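Local coordinates for NADP-dependent 2-hydroxyacid dehydrogenase (Rhizobium etli, PDB 4XCV), which probably catalyses the NADPH-dependent interconversion of 2-oxoacids and 2-hydroxyacids as a D-isomer specific 2-hydroxyacid dehydrogenase, at residues 141-155 with 187-201. Residues are numbered along the deposited sequence; the frame is centred on the assembly and turned at random.
With NDP (NADPH dihydro-nicotinamide-adenine-dinucleotide phosphate), chain B.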
loop_
_atom_site.group_PDB
_atom_site.type_symbol
_atom_site.label_atom_id
_atom_site.label_comp_id
_atom_site.label_asym_id
_atom_site.label_seq_id
_atom_site.Cartn_x
_atom_site.Cartn_y
_atom_site.Cartn_z
ATOM N N VAL A 141 -14.102 -0.185 5.371
ATOM C CA VAL A 141 -13.312 -0.737 6.452
ATOM C C VAL A 141 -12.793 0.406 7.318
ATOM O O VAL A 141 -12.291 1.430 6.799
ATOM C CB VAL A 141 -12.143 -1.556 5.874
ATOM C CG1 VAL A 141 -11.184 -1.981 6.979
ATOM C CG2 VAL A 141 -12.691 -2.736 5.105
ATOM N N THR A 142 -12.932 0.266 8.620
ATOM C CA THR A 142 -12.402 1.283 9.540
ATOM C C THR A 142 -11.087 0.835 10.135
ATOM O O THR A 142 -10.968 -0.216 10.788
ATOM C CB THR A 142 -13.366 1.556 10.674
ATOM O OG1 THR A 142 -14.585 2.092 10.120
ATOM C CG2 THR A 142 -12.827 2.554 11.711
ATOM N N VAL A 143 -10.074 1.646 9.874
ATOM C CA VAL A 143 -8.773 1.512 10.540
ATOM C C VAL A 143 -8.756 2.409 11.774
ATOM O O VAL A 143 -9.021 3.623 11.686
ATOM C CB VAL A 143 -7.603 1.883 9.604
ATOM C CG1 VAL A 143 -6.299 1.611 10.326
ATOM C CG2 VAL A 143 -7.669 1.099 8.302
ATOM N N GLY A 144 -8.520 1.788 12.940
ATOM C CA GLY A 144 -8.392 2.491 14.203
ATOM C C GLY A 144 -6.939 2.614 14.581
ATOM O O GLY A 144 -6.291 1.603 14.874
ATOM N N VAL A 145 -6.417 3.849 14.550
ATOM C CA VAL A 145 -5.012 4.097 14.858
ATOM C C VAL A 145 -4.877 4.453 16.338
ATOM O O VAL A 145 -5.466 5.423 16.809
ATOM C CB VAL A 145 -4.439 5.187 13.948
ATOM C CG1 VAL A 145 -2.978 5.401 14.252
ATOM C CG2 VAL A 145 -4.628 4.782 12.484
ATOM N N MET A 146 -4.067 3.686 17.047
ATOM C CA MET A 146 -3.802 3.885 18.474
ATOM C C MET A 146 -2.443 4.528 18.584
ATOM O O MET A 146 -1.396 3.925 18.307
ATOM C CB MET A 146 -3.870 2.581 19.264
ATOM C CG MET A 146 -5.244 1.947 19.129
ATOM S SD MET A 146 -5.499 0.431 20.104
ATOM C CE MET A 146 -5.970 1.066 21.646
ATOM N N GLY A 147 -2.482 5.800 19.000
ATOM C CA GLY A 147 -1.277 6.634 19.001
ATOM C C GLY A 147 -1.407 7.606 17.847
ATOM O O GLY A 147 -1.469 7.200 16.676
ATOM N N LEU A 148 -1.484 8.888 18.174
ATOM C CA LEU A 148 -1.677 9.947 17.204
ATOM C C LEU A 148 -0.563 10.949 17.373
ATOM O O LEU A 148 -0.801 12.177 17.430
ATOM C CB LEU A 148 -3.053 10.584 17.382
ATOM C CG LEU A 148 -4.213 9.659 17.089
ATOM C CD1 LEU A 148 -5.496 10.397 17.355
ATOM C CD2 LEU A 148 -4.181 9.066 15.666
ATOM N N GLY A 149 0.667 10.459 17.456
ATOM C CA GLY A 149 1.851 11.319 17.577
ATOM C C GLY A 149 2.457 11.528 16.203
ATOM O O GLY A 149 1.735 11.604 15.186
ATOM N N ILE A 150 3.765 11.638 16.141
ATOM C CA ILE A 150 4.438 11.874 14.878
ATOM C C ILE A 150 4.079 10.769 13.875
ATOM O O ILE A 150 3.687 11.041 12.736
ATOM C CB ILE A 150 5.942 11.924 15.095
ATOM C CG1 ILE A 150 6.336 13.105 16.009
ATOM C CG2 ILE A 150 6.663 11.931 13.775
ATOM C CD1 ILE A 150 6.183 14.469 15.432
ATOM N N LEU A 151 4.133 9.505 14.317
ATOM C CA LEU A 151 3.882 8.406 13.409
ATOM C C LEU A 151 2.391 8.241 13.139
ATOM O O LEU A 151 1.987 8.141 11.989
ATOM C CB LEU A 151 4.499 7.113 13.948
ATOM C CG LEU A 151 5.981 7.145 14.120
ATOM C CD1 LEU A 151 6.481 5.802 14.659
ATOM C CD2 LEU A 151 6.737 7.551 12.854
ATOM N N GLY A 152 1.552 8.269 14.162
ATOM C CA GLY A 152 0.151 8.018 13.929
ATOM C C GLY A 152 -0.504 9.072 13.092
ATOM O O GLY A 152 -1.375 8.743 12.288
ATOM N N GLN A 153 -0.145 10.330 13.251
ATOM C CA GLN A 153 -0.810 11.336 12.432
ATOM C C GLN A 153 -0.442 11.254 10.968
ATOM O O GLN A 153 -1.256 11.583 10.109
ATOM C CB GLN A 153 -0.584 12.725 12.990
ATOM C CG GLN A 153 -1.289 12.938 14.314
ATOM C CD GLN A 153 -1.034 14.324 14.865
ATOM O OE1 GLN A 153 -0.609 14.502 16.027
ATOM N NE2 GLN A 153 -1.320 15.306 14.061
ATOM N N ASP A 154 0.782 10.822 10.648
ATOM C CA ASP A 154 1.122 10.606 9.263
ATOM C C ASP A 154 0.410 9.411 8.660
ATOM O O ASP A 154 -0.064 9.464 7.523
ATOM C CB ASP A 154 2.638 10.482 9.108
ATOM C CG ASP A 154 3.080 10.702 7.681
ATOM O OD1 ASP A 154 2.960 11.872 7.214
ATOM O OD2 ASP A 154 3.559 9.813 6.976
ATOM N N ALA A 155 0.319 8.323 9.420
ATOM C CA ALA A 155 -0.401 7.136 8.964
ATOM C C ALA A 155 -1.839 7.444 8.711
ATOM O O ALA A 155 -2.418 7.008 7.699
ATOM C CB ALA A 155 -0.215 6.005 9.973
ATOM N N LEU A 187 -11.659 3.935 25.125
ATOM C CA LEU A 187 -11.068 2.787 24.455
ATOM C C LEU A 187 -12.089 1.757 23.991
ATOM O O LEU A 187 -12.063 1.305 22.848
ATOM C CB LEU A 187 -10.049 2.172 25.431
ATOM C CG LEU A 187 -9.404 0.869 24.930
ATOM C CD1 LEU A 187 -8.605 1.079 23.693
ATOM C CD2 LEU A 187 -8.544 0.293 26.054
ATOM N N ASP A 188 -13.019 1.354 24.847
ATOM C CA ASP A 188 -13.945 0.289 24.454
ATOM C C ASP A 188 -14.831 0.682 23.264
ATOM O O ASP A 188 -15.087 -0.111 22.334
ATOM C CB ASP A 188 -14.819 -0.197 25.625
ATOM C CG ASP A 188 -14.024 -0.908 26.709
ATOM O OD1 ASP A 188 -12.820 -1.120 26.542
ATOM O OD2 ASP A 188 -14.653 -1.235 27.758
ATOM N N ARG A 189 -15.305 1.925 23.258
ATOM C CA ARG A 189 -16.083 2.407 22.151
ATOM C C ARG A 189 -15.272 2.422 20.857
ATOM O O ARG A 189 -15.778 2.089 19.783
ATOM C CB ARG A 189 -16.561 3.822 22.484
ATOM C CG ARG A 189 -17.371 4.429 21.420
ATOM C CD ARG A 189 -17.807 5.793 21.880
ATOM N NE ARG A 189 -18.474 6.418 20.784
ATOM C CZ ARG A 189 -18.896 7.651 20.802
ATOM N NH1 ARG A 189 -18.716 8.393 21.884
ATOM N NH2 ARG A 189 -19.479 8.134 19.713
ATOM N N PHE A 190 -14.044 2.889 20.959
ATOM C CA PHE A 190 -13.148 2.965 19.810
ATOM C C PHE A 190 -12.891 1.566 19.286
ATOM O O PHE A 190 -12.981 1.348 18.083
ATOM C CB PHE A 190 -11.853 3.653 20.244
ATOM C CG PHE A 190 -10.676 3.452 19.329
ATOM C CD1 PHE A 190 -10.417 4.309 18.254
ATOM C CD2 PHE A 190 -9.781 2.393 19.544
ATOM C CE1 PHE A 190 -9.290 4.087 17.460
ATOM C CE2 PHE A 190 -8.675 2.204 18.747
ATOM C CZ PHE A 190 -8.444 3.046 17.707
ATOM N N LEU A 191 -12.606 0.605 20.167
ATOM C CA LEU A 191 -12.341 -0.763 19.681
ATOM C C LEU A 191 -13.532 -1.384 18.953
ATOM O O LEU A 191 -13.396 -2.034 17.914
ATOM C CB LEU A 191 -11.950 -1.686 20.842
ATOM C CG LEU A 191 -10.594 -1.390 21.490
ATOM C CD1 LEU A 191 -10.446 -2.208 22.771
ATOM C CD2 LEU A 191 -9.466 -1.675 20.556
ATOM N N ALA A 192 -14.723 -1.109 19.470
ATOM C CA ALA A 192 -15.938 -1.655 18.872
ATOM C C ALA A 192 -16.233 -1.165 17.469
ATOM O O ALA A 192 -16.983 -1.830 16.733
ATOM C CB ALA A 192 -17.120 -1.344 19.777
ATOM N N LYS A 193 -15.647 -0.033 17.098
ATOM C CA LYS A 193 -15.756 0.542 15.759
ATOM C C LYS A 193 -14.632 0.151 14.817
ATOM O O LYS A 193 -14.672 0.530 13.659
ATOM C CB LYS A 193 -15.727 2.098 15.862
ATOM C CG LYS A 193 -16.894 2.738 16.563
ATOM C CD LYS A 193 -16.692 4.228 16.862
ATOM C CE LYS A 193 -16.482 5.087 15.618
ATOM N NZ LYS A 193 -17.750 5.411 14.911
ATOM N N THR A 194 -13.628 -0.542 15.324
ATOM C CA THR A 194 -12.379 -0.789 14.591
ATOM C C THR A 194 -12.355 -2.182 13.933
ATOM O O THR A 194 -12.536 -3.182 14.611
ATOM C CB THR A 194 -11.179 -0.630 15.527
ATOM O OG1 THR A 194 -11.136 0.715 15.992
ATOM C CG2 THR A 194 -9.897 -0.929 14.832
ATOM N N ASP A 195 -12.107 -2.183 12.629
ATOM C CA ASP A 195 -11.873 -3.418 11.848
ATOM C C ASP A 195 -10.377 -3.791 11.789
ATOM O O ASP A 195 -10.037 -4.962 11.843
ATOM C CB ASP A 195 -12.400 -3.250 10.438
ATOM C CG ASP A 195 -13.880 -2.985 10.396
ATOM O OD1 ASP A 195 -14.669 -3.778 10.991
ATOM O OD2 ASP A 195 -14.277 -1.991 9.727
ATOM N N ILE A 196 -9.525 -2.798 11.569
ATOM C CA ILE A 196 -8.069 -3.004 11.573
ATOM C C ILE A 196 -7.471 -2.071 12.613
ATOM O O ILE A 196 -7.572 -0.861 12.493
ATOM C CB ILE A 196 -7.445 -2.718 10.169
ATOM C CG1 ILE A 196 -8.110 -3.523 9.042
ATOM C CG2 ILE A 196 -5.936 -2.908 10.255
ATOM C CD1 ILE A 196 -7.513 -3.191 7.684
ATOM N N LEU A 197 -6.895 -2.664 13.662
ATOM C CA LEU A 197 -6.256 -1.894 14.716
ATOM C C LEU A 197 -4.803 -1.674 14.306
ATOM O O LEU A 197 -4.117 -2.658 14.047
ATOM C CB LEU A 197 -6.332 -2.656 16.035
ATOM C CG LEU A 197 -5.797 -1.967 17.307
ATOM C CD1 LEU A 197 -6.256 -2.796 18.523
ATOM C CD2 LEU A 197 -4.278 -1.725 17.322
ATOM N N VAL A 198 -4.346 -0.418 14.267
ATOM C CA VAL A 198 -2.939 -0.079 14.022
ATOM C C VAL A 198 -2.317 0.495 15.291
ATOM O O VAL A 198 -2.702 1.562 15.732
ATOM C CB VAL A 198 -2.807 0.892 12.829
ATOM C CG1 VAL A 198 -1.385 1.464 12.686
ATOM C CG2 VAL A 198 -3.256 0.208 11.553
ATOM N N GLY A 199 -1.344 -0.230 15.820
ATOM C CA GLY A 199 -0.657 0.181 17.066
ATOM C C GLY A 199 0.602 0.966 16.807
ATOM O O GLY A 199 1.569 0.420 16.255
ATOM N N LEU A 200 0.596 2.221 17.253
ATOM C CA LEU A 200 1.738 3.127 17.150
ATOM C C LEU A 200 1.915 3.855 18.481
ATOM O O LEU A 200 2.057 5.086 18.548
ATOM C CB LEU A 200 1.579 4.116 15.992
ATOM C CG LEU A 200 1.680 3.492 14.599
ATOM C CD1 LEU A 200 1.224 4.444 13.539
ATOM C CD2 LEU A 200 3.091 2.992 14.302
ATOM N N LEU A 201 1.916 3.053 19.552
ATOM C CA LEU A 201 2.068 3.577 20.926
ATOM C C LEU A 201 3.515 3.413 21.425
ATOM O O LEU A 201 4.170 2.425 21.076
ATOM C CB LEU A 201 1.152 2.814 21.900
ATOM C CG LEU A 201 -0.363 2.988 21.689
ATOM C CD1 LEU A 201 -1.101 2.005 22.625
ATOM C CD2 LEU A 201 -0.792 4.401 21.918
HETATM P PA NDP B . 4.755 10.208 19.969
HETATM O O1A NDP B . 4.841 11.329 18.980
HETATM O O2A NDP B . 5.311 10.373 21.369
HETATM O O5B NDP B . 3.212 9.795 20.058
HETATM C C5B NDP B . 2.803 8.840 21.042
HETATM C C4B NDP B . 1.302 8.714 20.941
HETATM O O4B NDP B . 0.892 7.672 21.822
HETATM C C3B NDP B . 0.592 9.982 21.353
HETATM O O3B NDP B . -0.578 10.187 20.535
HETATM C C2B NDP B . 0.208 9.647 22.770
HETATM O O2B NDP B . -0.965 10.343 23.273
HETATM C C1B NDP B . -0.122 8.161 22.646
HETATM N N9A NDP B . -0.117 7.458 23.930
HETATM C C8A NDP B . 0.948 7.344 24.749
HETATM N N7A NDP B . 0.557 6.716 25.900
HETATM C C5A NDP B . -0.786 6.489 25.779
HETATM C C6A NDP B . -1.753 5.958 26.631
HETATM N N6A NDP B . -1.430 5.460 27.826
HETATM N N1A NDP B . -3.017 5.911 26.195
HETATM C C2A NDP B . -3.348 6.382 24.973
HETATM N N3A NDP B . -2.477 6.919 24.102
HETATM C C4A NDP B . -1.203 6.945 24.549
HETATM O O3 NDP B . 5.442 8.885 19.366
HETATM P PN NDP B . 5.706 8.480 17.833
HETATM O O1N NDP B . 4.401 8.591 17.118
HETATM O O2N NDP B . 6.816 9.235 17.274
HETATM O O5D NDP B . 6.185 6.987 18.002
HETATM C C5D NDP B . 5.358 6.022 18.668
HETATM C C4D NDP B . 6.259 4.834 19.029
HETATM O O4D NDP B . 6.622 4.121 17.856
HETATM C C3D NDP B . 7.583 5.187 19.650
HETATM O O3D NDP B . 7.457 5.414 21.065
HETATM C C2D NDP B . 8.466 3.993 19.327
HETATM O O2D NDP B . 8.446 3.066 20.439
HETATM C C1D NDP B . 7.775 3.328 18.172
HETATM N N1N NDP B . 8.553 3.223 16.935
HETATM C C2N NDP B . 8.694 2.015 16.303
HETATM C C3N NDP B . 9.490 1.871 15.218
HETATM C C7N NDP B . 9.623 0.625 14.509
HETATM O O7N NDP B . 10.633 0.500 13.775
HETATM N N7N NDP B . 8.739 -0.354 14.574
HETATM C C4N NDP B . 10.170 3.050 14.639
HETATM C C5N NDP B . 9.916 4.278 15.371
HETATM C C6N NDP B . 9.188 4.373 16.462
HETATM P P2B NDP B . -0.970 11.963 23.335
HETATM O O1X NDP B . -2.187 12.311 24.129
HETATM O O2X NDP B . 0.332 12.353 24.015
HETATM O O3X NDP B . -0.969 12.446 21.943
HETATM O O HOH W 1 -16.321 2.369 12.365
HETATM O O HOH W 2 1.866 7.784 17.175
#
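The parallel strand pair at the centre of the dinucleotide-binding sheet joins 142-146 to 196-199, Val143 lying beside Ile196 and Val145 beside Val198. Gly144 and Met146 donate to Ile196 and Val198, and accept in return from Val198 and Leu200. At the N-terminal end of the pair, Thr142 O takes both Asp195 N and Ile196 N, while Thr142 N points almost straight (178°) at the anti lone pair of Asp195 OD2, 2.9 Å away; that carboxylate also forms a salt bridge with Arg220. Beta-branched valines suit the face next to helix 100-116, where Val143 CG1 meets Val198 CG2 at 3.6 Å. On the face bearing Met146, any side chain on Gly144 would collide with Phe190 CZ and Thr194 OG1; glycine lets the ring edge approach, CZ 3.5 Å from Gly144 C. Thr194 OG1 sits over the centre of one ring face and donates to Phe190 O at 2.9 Å. Thr194 CG2, anti to the backbone N, lies 3.6 Å from Gly144 N. A valine in place of Thr194 would probably leave Phe190 O without its hydroxyl donor, keeping the Lys193 amide. The Met146 chain bends at chi3 (85°), setting SD against Leu197 and obliquely beside the Phe190 ring, a Met-aromatic contact. Beyond the strand, Gly147, Gly149 and Gly152 fit the GxGxxG pattern, and the amides of Ile150 and Leu151 bind the NADPH phosphates where helix 150-162 starts: strand, glycine-rich turn and helix, as in a Rossmann fold.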